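Local coordinates for N-terminal acetyltransferase B complex subunit MDM20 (Candida albicans, PDB 5K04), which probably serves as the non-catalytic, auxiliary subunit of the NatB N-terminal acetyltransferase complex, wrapping around the catalytic subunit NAT3, at residues Y302-L315 / E335-V347. Residues are numbered along the deposited sequence; the frame is centred on the assembly and turned at random.
Sequences YQKFNTKLCCYADL and ENLITVVNNRKFV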
ATOM      1  N   TYR A 302      28.014 -18.437  13.047  1.00 58.47           N
ATOM      2  CA  TYR A 302      27.214 -19.614  12.728  1.00 55.44           C
ATOM      3  C   TYR A 302      27.040 -20.516  13.948  1.00 60.71           C
ATOM      4  O   TYR A 302      25.962 -21.085  14.159  1.00 54.16           O
ATOM      5  CB  TYR A 302      27.861 -20.388  11.573  1.00 57.17           C
ATOM      6  CG  TYR A 302      27.202 -21.727  11.282  1.00 52.55           C
ATOM      7  CD1 TYR A 302      26.141 -21.820  10.399  1.00 54.59           C
ATOM      8  CD2 TYR A 302      27.627 -22.891  11.903  1.00 52.64           C
ATOM      9  CE1 TYR A 302      25.523 -23.032  10.129  1.00 53.72           C
ATOM     10  CE2 TYR A 302      27.008 -24.123  11.639  1.00 54.19           C
ATOM     11  CZ  TYR A 302      25.959 -24.181  10.754  1.00 52.77           C
ATOM     12  OH  TYR A 302      25.341 -25.372  10.485  1.00 53.86           O
ATOM     13  N   GLN A 303      28.094 -20.673  14.754  1.00 64.59           N
ATOM     14  CA  GLN A 303      28.005 -21.552  15.916  1.00 61.92           C
ATOM     15  C   GLN A 303      27.037 -21.006  16.947  1.00 51.77           C
ATOM     16  O   GLN A 303      26.379 -21.774  17.655  1.00 51.06           O
ATOM     17  CB  GLN A 303      29.386 -21.745  16.553  1.00 72.08           C
ATOM     18  CG  GLN A 303      30.385 -22.525  15.688  1.00 84.57           C
ATOM     19  CD  GLN A 303      29.904 -23.929  15.323  1.00 84.83           C
ATOM     20  OE1 GLN A 303      29.190 -24.576  16.091  1.00 81.79           O
ATOM     21  NE2 GLN A 303      30.294 -24.399  14.138  1.00 86.23           N
ATOM     22  N   LYS A 304      26.943 -19.685  17.041  1.00 55.99           N
ATOM     23  CA  LYS A 304      26.042 -19.060  17.991  1.00 61.46           C
ATOM     24  C   LYS A 304      24.617 -18.966  17.465  1.00 60.43           C
ATOM     25  O   LYS A 304      23.676 -18.982  18.265  1.00 58.13           O
ATOM     26  CB  LYS A 304      26.566 -17.670  18.354  1.00 61.61           C
ATOM     27  CG  LYS A 304      27.895 -17.713  19.081  1.00 68.70           C
ATOM     28  CD  LYS A 304      28.388 -16.327  19.447  1.00 74.97           C
ATOM     29  CE  LYS A 304      29.493 -16.421  20.487  1.00 87.19           C
ATOM     30  NZ  LYS A 304      29.026 -17.172  21.698  1.00 96.83           N
ATOM     31  N   PHE A 305      24.427 -18.886  16.140  1.00 60.04           N
ATOM     32  CA  PHE A 305      23.117 -18.542  15.594  1.00 55.61           C
ATOM     33  C   PHE A 305      22.555 -19.530  14.564  1.00 56.99           C
ATOM     34  O   PHE A 305      21.533 -19.229  13.941  1.00 43.19           O
ATOM     35  CB  PHE A 305      23.176 -17.123  15.024  1.00 48.02           C
ATOM     36  CG  PHE A 305      23.380 -16.079  16.092  1.00 59.09           C
ATOM     37  CD1 PHE A 305      22.302 -15.595  16.821  1.00 58.16           C
ATOM     38  CD2 PHE A 305      24.657 -15.626  16.419  1.00 59.50           C
ATOM     39  CE1 PHE A 305      22.488 -14.664  17.839  1.00 55.67           C
ATOM     40  CE2 PHE A 305      24.850 -14.703  17.430  1.00 52.54           C
ATOM     41  CZ  PHE A 305      23.759 -14.224  18.144  1.00 54.92           C
ATOM     42  N   ASN A 306      23.142 -20.728  14.414  1.00 49.00           N
ATOM     43  CA  ASN A 306      22.593 -21.674  13.438  1.00 47.18           C
ATOM     44  C   ASN A 306      21.224 -22.224  13.850  1.00 44.11           C
ATOM     45  O   ASN A 306      20.467 -22.658  12.981  1.00 35.13           O
ATOM     46  CB  ASN A 306      23.559 -22.840  13.194  1.00 43.44           C
ATOM     47  CG  ASN A 306      23.685 -23.754  14.401  1.00 41.29           C
ATOM     48  OD1 ASN A 306      22.870 -24.653  14.604  1.00 44.49           O
ATOM     49  ND2 ASN A 306      24.713 -23.528  15.207  1.00 49.61           N
ATOM     50  N   THR A 307      20.898 -22.226  15.148  1.00 51.58           N
ATOM     51  CA  THR A 307      19.570 -22.611  15.615  1.00 46.96           C
ATOM     52  C   THR A 307      18.545 -21.497  15.443  1.00 49.91           C
ATOM     53  O   THR A 307      17.395 -21.668  15.868  1.00 35.66           O
ATOM     54  CB  THR A 307      19.603 -23.029  17.087  1.00 40.71           C
ATOM     55  OG1 THR A 307      19.842 -21.883  17.901  1.00 36.47           O
ATOM     56  CG2 THR A 307      20.697 -24.067  17.340  1.00 39.23           C
ATOM     57  N   LYS A 308      18.930 -20.380  14.822  1.00 49.59           N
ATOM     58  CA  LYS A 308      18.050 -19.234  14.619  1.00 44.15           C
ATOM     59  C   LYS A 308      17.755 -19.058  13.136  1.00 44.69           C
ATOM     60  O   LYS A 308      18.650 -19.155  12.289  1.00 36.42           O
ATOM     61  CB  LYS A 308      18.667 -17.949  15.181  1.00 34.33           C
ATOM     62  CG  LYS A 308      19.184 -18.104  16.618  1.00 47.18           C
ATOM     63  CD  LYS A 308      18.074 -18.434  17.617  1.00 44.39           C
ATOM     64  CE  LYS A 308      18.601 -18.360  19.053  1.00 46.27           C
ATOM     65  NZ  LYS A 308      17.540 -18.490  20.102  1.00 54.90           N
ATOM     66  N   LEU A 309      16.492 -18.779  12.830  1.00 52.61           N
ATOM     67  CA  LEU A 309      16.093 -18.655  11.439  1.00 49.35           C
ATOM     68  C   LEU A 309      16.782 -17.481  10.741  1.00 47.36           C
ATOM     69  O   LEU A 309      16.812 -17.434   9.507  1.00 33.05           O
ATOM     70  CB  LEU A 309      14.570 -18.544  11.390  1.00 44.20           C
ATOM     71  CG  LEU A 309      13.848 -18.977  10.116  1.00 58.89           C
ATOM     72  CD1 LEU A 309      14.107 -20.451   9.792  1.00 53.19           C
ATOM     73  CD2 LEU A 309      12.367 -18.710  10.264  1.00 57.39           C
ATOM     74  N   CYS A 310      17.370 -16.558  11.507  1.00 54.17           N
ATOM     75  CA  CYS A 310      18.069 -15.411  10.936  1.00 54.20           C
ATOM     76  C   CYS A 310      19.404 -15.775  10.290  1.00 47.10           C
ATOM     77  O   CYS A 310      19.860 -15.021   9.421  1.00 40.68           O
ATOM     78  CB  CYS A 310      18.301 -14.332  12.008  1.00 53.36           C
ATOM     79  SG  CYS A 310      19.405 -14.709  13.354  1.00 30.14           S
ATOM     80  N   CYS A 311      20.020 -16.914  10.669  1.00 42.25           N
ATOM     81  CA  CYS A 311      21.431 -17.155  10.363  1.00 46.84           C
ATOM     82  C   CYS A 311      21.742 -16.938   8.880  1.00 34.44           C
ATOM     83  O   CYS A 311      22.654 -16.184   8.527  1.00 31.10           O
ATOM     84  CB  CYS A 311      21.835 -18.576  10.798  1.00 47.01           C
ATOM     85  SG  CYS A 311      23.585 -18.892  10.762  1.00 33.73           S
ATOM     86  N   TYR A 312      20.983 -17.593   8.005  1.00 42.04           N
ATOM     87  CA  TYR A 312      21.273 -17.550   6.573  1.00 50.12           C
ATOM     88  C   TYR A 312      21.219 -16.131   6.032  1.00 53.21           C
ATOM     89  O   TYR A 312      22.112 -15.708   5.288  1.00 46.21           O
ATOM     90  CB  TYR A 312      20.287 -18.421   5.798  1.00 42.72           C
ATOM     91  CG  TYR A 312      20.435 -18.252   4.307  1.00 45.14           C
ATOM     92  CD1 TYR A 312      21.470 -18.876   3.615  1.00 47.60           C
ATOM     93  CD2 TYR A 312      19.545 -17.477   3.591  1.00 47.12           C
ATOM     94  CE1 TYR A 312      21.612 -18.725   2.244  1.00 42.74           C
ATOM     95  CE2 TYR A 312      19.678 -17.317   2.224  1.00 47.41           C
ATOM     96  CZ  TYR A 312      20.717 -17.942   1.555  1.00 45.10           C
ATOM     97  OH  TYR A 312      20.835 -17.773   0.191  1.00 45.97           O
ATOM     98  N   ALA A 313      20.147 -15.394   6.357  1.00 50.32           N
ATOM     99  CA  ALA A 313      19.994 -14.043   5.817  1.00 50.82           C
ATOM    100  C   ALA A 313      21.099 -13.118   6.324  1.00 43.61           C
ATOM    101  O   ALA A 313      21.557 -12.229   5.598  1.00 33.19           O
ATOM    102  CB  ALA A 313      18.609 -13.485   6.161  1.00 36.48           C
ATOM    103  N   ASP A 314      21.555 -13.337   7.549  1.00 46.60           N
ATOM    104  CA  ASP A 314      22.637 -12.532   8.096  1.00 43.57           C
ATOM    105  C   ASP A 314      23.974 -12.820   7.395  1.00 46.58           C
ATOM    106  O   ASP A 314      24.737 -11.893   7.094  1.00 36.68           O
ATOM    107  CB  ASP A 314      22.728 -12.785   9.604  1.00 42.50           C
ATOM    108  CG  ASP A 314      21.521 -12.213  10.395  1.00 41.05           C
ATOM    109  OD1 ASP A 314      20.650 -11.531   9.805  1.00 32.25           O
ATOM    110  OD2 ASP A 314      21.461 -12.443  11.626  1.00 31.52           O
ATOM    111  N   LEU A 315      24.285 -14.092   7.126  1.00 55.09           N
ATOM    112  CA  LEU A 315      25.597 -14.427   6.566  1.00 53.12           C
ATOM    113  C   LEU A 315      25.662 -14.309   5.046  1.00 53.66           C
ATOM    114  O   LEU A 315      26.681 -13.863   4.500  1.00 43.39           O
ATOM    115  CB  LEU A 315      26.010 -15.841   6.981  1.00 46.67           C
ATOM    116  CG  LEU A 315      26.410 -15.952   8.447  1.00 50.32           C
ATOM    117  CD1 LEU A 315      26.763 -17.390   8.797  1.00 56.17           C
ATOM    118  CD2 LEU A 315      27.575 -14.999   8.792  1.00 42.33           C
ATOM    119  N   GLU A 335      20.030 -32.661  14.095  1.00 69.63           N
ATOM    120  CA  GLU A 335      18.925 -32.820  15.034  1.00 68.51           C
ATOM    121  C   GLU A 335      18.066 -31.571  15.153  1.00 64.07           C
ATOM    122  O   GLU A 335      16.850 -31.684  15.321  1.00 60.65           O
ATOM    123  CB  GLU A 335      19.446 -33.221  16.418  1.00 80.02           C
ATOM    124  CG  GLU A 335      19.772 -34.714  16.542  1.00 93.81           C
ATOM    125  CD  GLU A 335      19.722 -35.213  17.976  1.00 94.99           C
ATOM    126  OE1 GLU A 335      20.396 -34.617  18.846  1.00 94.68           O
ATOM    127  OE2 GLU A 335      18.996 -36.198  18.230  1.00 91.67           O
ATOM    128  N   ASN A 336      18.671 -30.387  15.069  1.00 62.15           N
ATOM    129  CA  ASN A 336      17.939 -29.137  15.208  1.00 55.44           C
ATOM    130  C   ASN A 336      17.412 -28.702  13.846  1.00 52.73           C
ATOM    131  O   ASN A 336      18.188 -28.398  12.931  1.00 38.46           O
ATOM    132  CB  ASN A 336      18.803 -28.040  15.831  1.00 43.50           C
ATOM    133  CG  ASN A 336      18.071 -26.725  15.932  1.00 48.25           C
ATOM    134  OD1 ASN A 336      18.110 -25.918  15.017  1.00 46.25           O
ATOM    135  ND2 ASN A 336      17.379 -26.512  17.036  1.00 65.32           N
ATOM    136  N   LEU A 337      16.083 -28.647  13.743  1.00 46.39           N
ATOM    137  CA  LEU A 337      15.408 -28.384  12.477  1.00 48.72           C
ATOM    138  C   LEU A 337      15.924 -27.108  11.813  1.00 48.85           C
ATOM    139  O   LEU A 337      16.244 -27.101  10.619  1.00 44.19           O
ATOM    140  CB  LEU A 337      13.898 -28.310  12.733  1.00 41.91           C
ATOM    141  CG  LEU A 337      13.030 -27.582  11.717  1.00 47.68           C
ATOM    142  CD1 LEU A 337      13.195 -28.163  10.317  1.00 52.72           C
ATOM    143  CD2 LEU A 337      11.589 -27.682  12.158  1.00 47.71           C
ATOM    144  N   ILE A 338      16.029 -26.021  12.578  1.00 51.88           N
ATOM    145  CA  ILE A 338      16.446 -24.739  12.004  1.00 48.20           C
ATOM    146  C   ILE A 338      17.918 -24.763  11.568  1.00 44.30           C
ATOM    147  O   ILE A 338      18.282 -24.159  10.552  1.00 34.61           O
ATOM    148  CB  ILE A 338      16.129 -23.606  12.996  1.00 49.18           C
ATOM    149  CG1 ILE A 338      14.601 -23.384  13.019  1.00 49.45           C
ATOM    150  CG2 ILE A 338      16.884 -22.314  12.628  1.00 47.76           C
ATOM    151  CD1 ILE A 338      14.097 -22.500  14.134  1.00 50.64           C
ATOM    152  N   THR A 339      18.777 -25.482  12.295  1.00 47.24           N
ATOM    153  CA  THR A 339      20.127 -25.739  11.800  1.00 43.54           C
ATOM    154  C   THR A 339      20.079 -26.350  10.405  1.00 43.50           C
ATOM    155  O   THR A 339      20.810 -25.925   9.508  1.00 36.54           O
ATOM    156  CB  THR A 339      20.877 -26.662  12.766  1.00 44.40           C
ATOM    157  OG1 THR A 339      20.909 -26.075  14.070  1.00 39.15           O
ATOM    158  CG2 THR A 339      22.318 -26.928  12.292  1.00 45.18           C
ATOM    159  N   VAL A 340      19.191 -27.327  10.197  1.00 58.83           N
ATOM    160  CA  VAL A 340      19.083 -27.966   8.889  1.00 51.13           C
ATOM    161  C   VAL A 340      18.540 -26.987   7.851  1.00 43.40           C
ATOM    162  O   VAL A 340      18.998 -26.959   6.703  1.00 41.06           O
ATOM    163  CB  VAL A 340      18.218 -29.232   8.997  1.00 48.92           C
ATOM    164  CG1 VAL A 340      18.028 -29.882   7.619  1.00 46.61           C
ATOM    165  CG2 VAL A 340      18.860 -30.213   9.963  1.00 47.98           C
ATOM    166  N   VAL A 341      17.563 -26.168   8.238  1.00 44.85           N
ATOM    167  CA  VAL A 341      16.992 -25.195   7.313  1.00 46.02           C
ATOM    168  C   VAL A 341      18.079 -24.249   6.808  1.00 50.03           C
ATOM    169  O   VAL A 341      18.199 -23.998   5.603  1.00 45.87           O
ATOM    170  CB  VAL A 341      15.836 -24.436   7.994  1.00 41.39           C
ATOM    171  CG1 VAL A 341      15.509 -23.141   7.262  1.00 33.49           C
ATOM    172  CG2 VAL A 341      14.609 -25.318   8.084  1.00 47.19           C
ATOM    173  N   ASN A 342      18.894 -23.724   7.725  1.00 48.21           N
ATOM    174  CA  ASN A 342      19.962 -22.814   7.326  1.00 45.38           C
ATOM    175  C   ASN A 342      20.974 -23.518   6.429  1.00 40.26           C
ATOM    176  O   ASN A 342      21.347 -22.998   5.370  1.00 35.91           O
ATOM    177  CB  ASN A 342      20.633 -22.222   8.570  1.00 46.24           C
ATOM    178  CG  ASN A 342      19.801 -21.090   9.208  1.00 40.56           C
ATOM    179  OD1 ASN A 342      19.342 -20.185   8.520  1.00 33.06           O
ATOM    180  ND2 ASN A 342      19.600 -21.164  10.522  1.00 41.71           N
ATOM    181  N   ASN A 343      21.389 -24.732   6.817  1.00 43.65           N
ATOM    182  CA  ASN A 343      22.366 -25.486   6.028  1.00 42.43           C
ATOM    183  C   ASN A 343      21.852 -25.769   4.622  1.00 45.29           C
ATOM    184  O   ASN A 343      22.591 -25.607   3.644  1.00 41.01           O
ATOM    185  CB  ASN A 343      22.724 -26.793   6.732  1.00 41.64           C
ATOM    186  CG  ASN A 343      23.455 -26.566   8.035  1.00 46.64           C
ATOM    187  OD1 ASN A 343      23.803 -25.433   8.372  1.00 40.39           O
ATOM    188  ND2 ASN A 343      23.685 -27.640   8.783  1.00 54.33           N
ATOM    189  N   ARG A 344      20.585 -26.179   4.496  1.00 54.92           N
ATOM    190  CA  ARG A 344      20.026 -26.435   3.169  1.00 52.60           C
ATOM    191  C   ARG A 344      19.956 -25.159   2.337  1.00 53.18           C
ATOM    192  O   ARG A 344      20.089 -25.206   1.109  1.00 44.66           O
ATOM    193  CB  ARG A 344      18.643 -27.061   3.297  1.00 47.96           C
ATOM    194  CG  ARG A 344      18.652 -28.461   3.894  1.00 48.33           C
ATOM    195  CD  ARG A 344      19.091 -29.493   2.875  1.00 49.62           C
ATOM    196  NE  ARG A 344      19.219 -30.823   3.471  1.00 62.68           N
ATOM    197  CZ  ARG A 344      18.424 -31.851   3.194  1.00 58.76           C
ATOM    198  NH1 ARG A 344      17.437 -31.713   2.316  1.00 60.50           N
ATOM    199  NH2 ARG A 344      18.613 -33.011   3.797  1.00 54.94           N
ATOM    200  N   LYS A 345      19.737 -24.014   2.989  1.00 55.35           N
ATOM    201  CA  LYS A 345      19.781 -22.739   2.282  1.00 45.26           C
ATOM    202  C   LYS A 345      21.203 -22.393   1.860  1.00 46.40           C
ATOM    203  O   LYS A 345      21.426 -21.929   0.737  1.00 44.13           O
ATOM    204  CB  LYS A 345      19.213 -21.639   3.167  1.00 45.25           C
ATOM    205  CG  LYS A 345      17.708 -21.684   3.317  1.00 51.02           C
ATOM    206  CD  LYS A 345      17.280 -20.886   4.526  1.00 49.36           C
ATOM    207  CE  LYS A 345      16.422 -19.732   4.151  1.00 56.75           C
ATOM    208  NZ  LYS A 345      15.490 -19.456   5.270  1.00 66.23           N
ATOM    209  N   PHE A 346      22.178 -22.611   2.748  1.00 48.81           N
ATOM    210  CA  PHE A 346      23.556 -22.279   2.412  1.00 48.84           C
ATOM    211  C   PHE A 346      24.017 -23.043   1.174  1.00 56.75           C
ATOM    212  O   PHE A 346      24.659 -22.467   0.289  1.00 53.80           O
ATOM    213  CB  PHE A 346      24.472 -22.557   3.600  1.00 44.16           C
ATOM    214  CG  PHE A 346      24.380 -21.531   4.702  1.00 48.85           C
ATOM    215  CD1 PHE A 346      24.727 -20.202   4.463  1.00 53.03           C
ATOM    216  CD2 PHE A 346      23.975 -21.893   5.983  1.00 48.69           C
ATOM    217  CE1 PHE A 346      24.644 -19.241   5.470  1.00 46.62           C
ATOM    218  CE2 PHE A 346      23.898 -20.951   7.005  1.00 45.81           C
ATOM    219  CZ  PHE A 346      24.228 -19.617   6.744  1.00 52.10           C
ATOM    220  N   VAL A 347      23.674 -24.332   1.074  1.00 61.55           N
ATOM    221  CA  VAL A 347      24.088 -25.168  -0.057  1.00 50.64           C
ATOM    222  C   VAL A 347      23.070 -25.091  -1.188  1.00 49.34           C
ATOM    223  O   VAL A 347      23.159 -25.839  -2.165  1.00 55.23           O
ATOM    224  CB  VAL A 347      24.287 -26.629   0.373  1.00 51.85           C
ATOM    225  CG1 VAL A 347      25.241 -26.705   1.543  1.00 51.01           C
ATOM    226  CG2 VAL A 347      22.949 -27.260   0.728  1.00 50.51           C
TER
HETATM  227  O   HOH W   1      16.018 -24.013  16.967  1.00 28.43           O
HETATM  228  O   HOH W   2      16.517 -19.722   7.722  1.00 33.36           O
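T307 and T339 bring their CA atoms within 5.0 Å of each other where the turn after helix 295-305 meets the start of helix 337-346; farther on, the axes of helices 311-315 and 337-346 come within 9.6 Å, their N-to-C directions 37° apart. Two type I turns, F305 to K308 and K308 to C311, aim carbonyls at the helix, and asparagine suits N342 because its amide both donates and accepts. N342 ND2 donates to N306 O and, at 2.8 Å, to K308 O; C311 N reaches that second oxygen from the opposite face of its plane. N342 OD1 takes Y312 N from above its carbonyl plane, plus a water shared with L309 O and K345 NZ, so both ends of the buried amide are held. This packing of a short helix and its preceding turns on helix 337-346 is consistent with the TPR-like, all-helical architecture of this family, and K308, shared by the two turns, donates from NZ to R86 O of the NAT3 chain, its side chain about 6 Å from the bound coenzyme A. Y302, its ring turned away from its own backbone N (chi1 173°), donates a hydrogen bond from OH to a lone pair of N343 OD1, 2.6 Å away, ring and amide nearly coplanar. Apolar F346 fits as a knob among Y302, C311, Y312 and L315: the Y312 edge meets its face, planes at 64°, and C311 SG lies at its rim. K345 lays its aliphatic CB over the Y312 ring, 3.8 Å from the centroid.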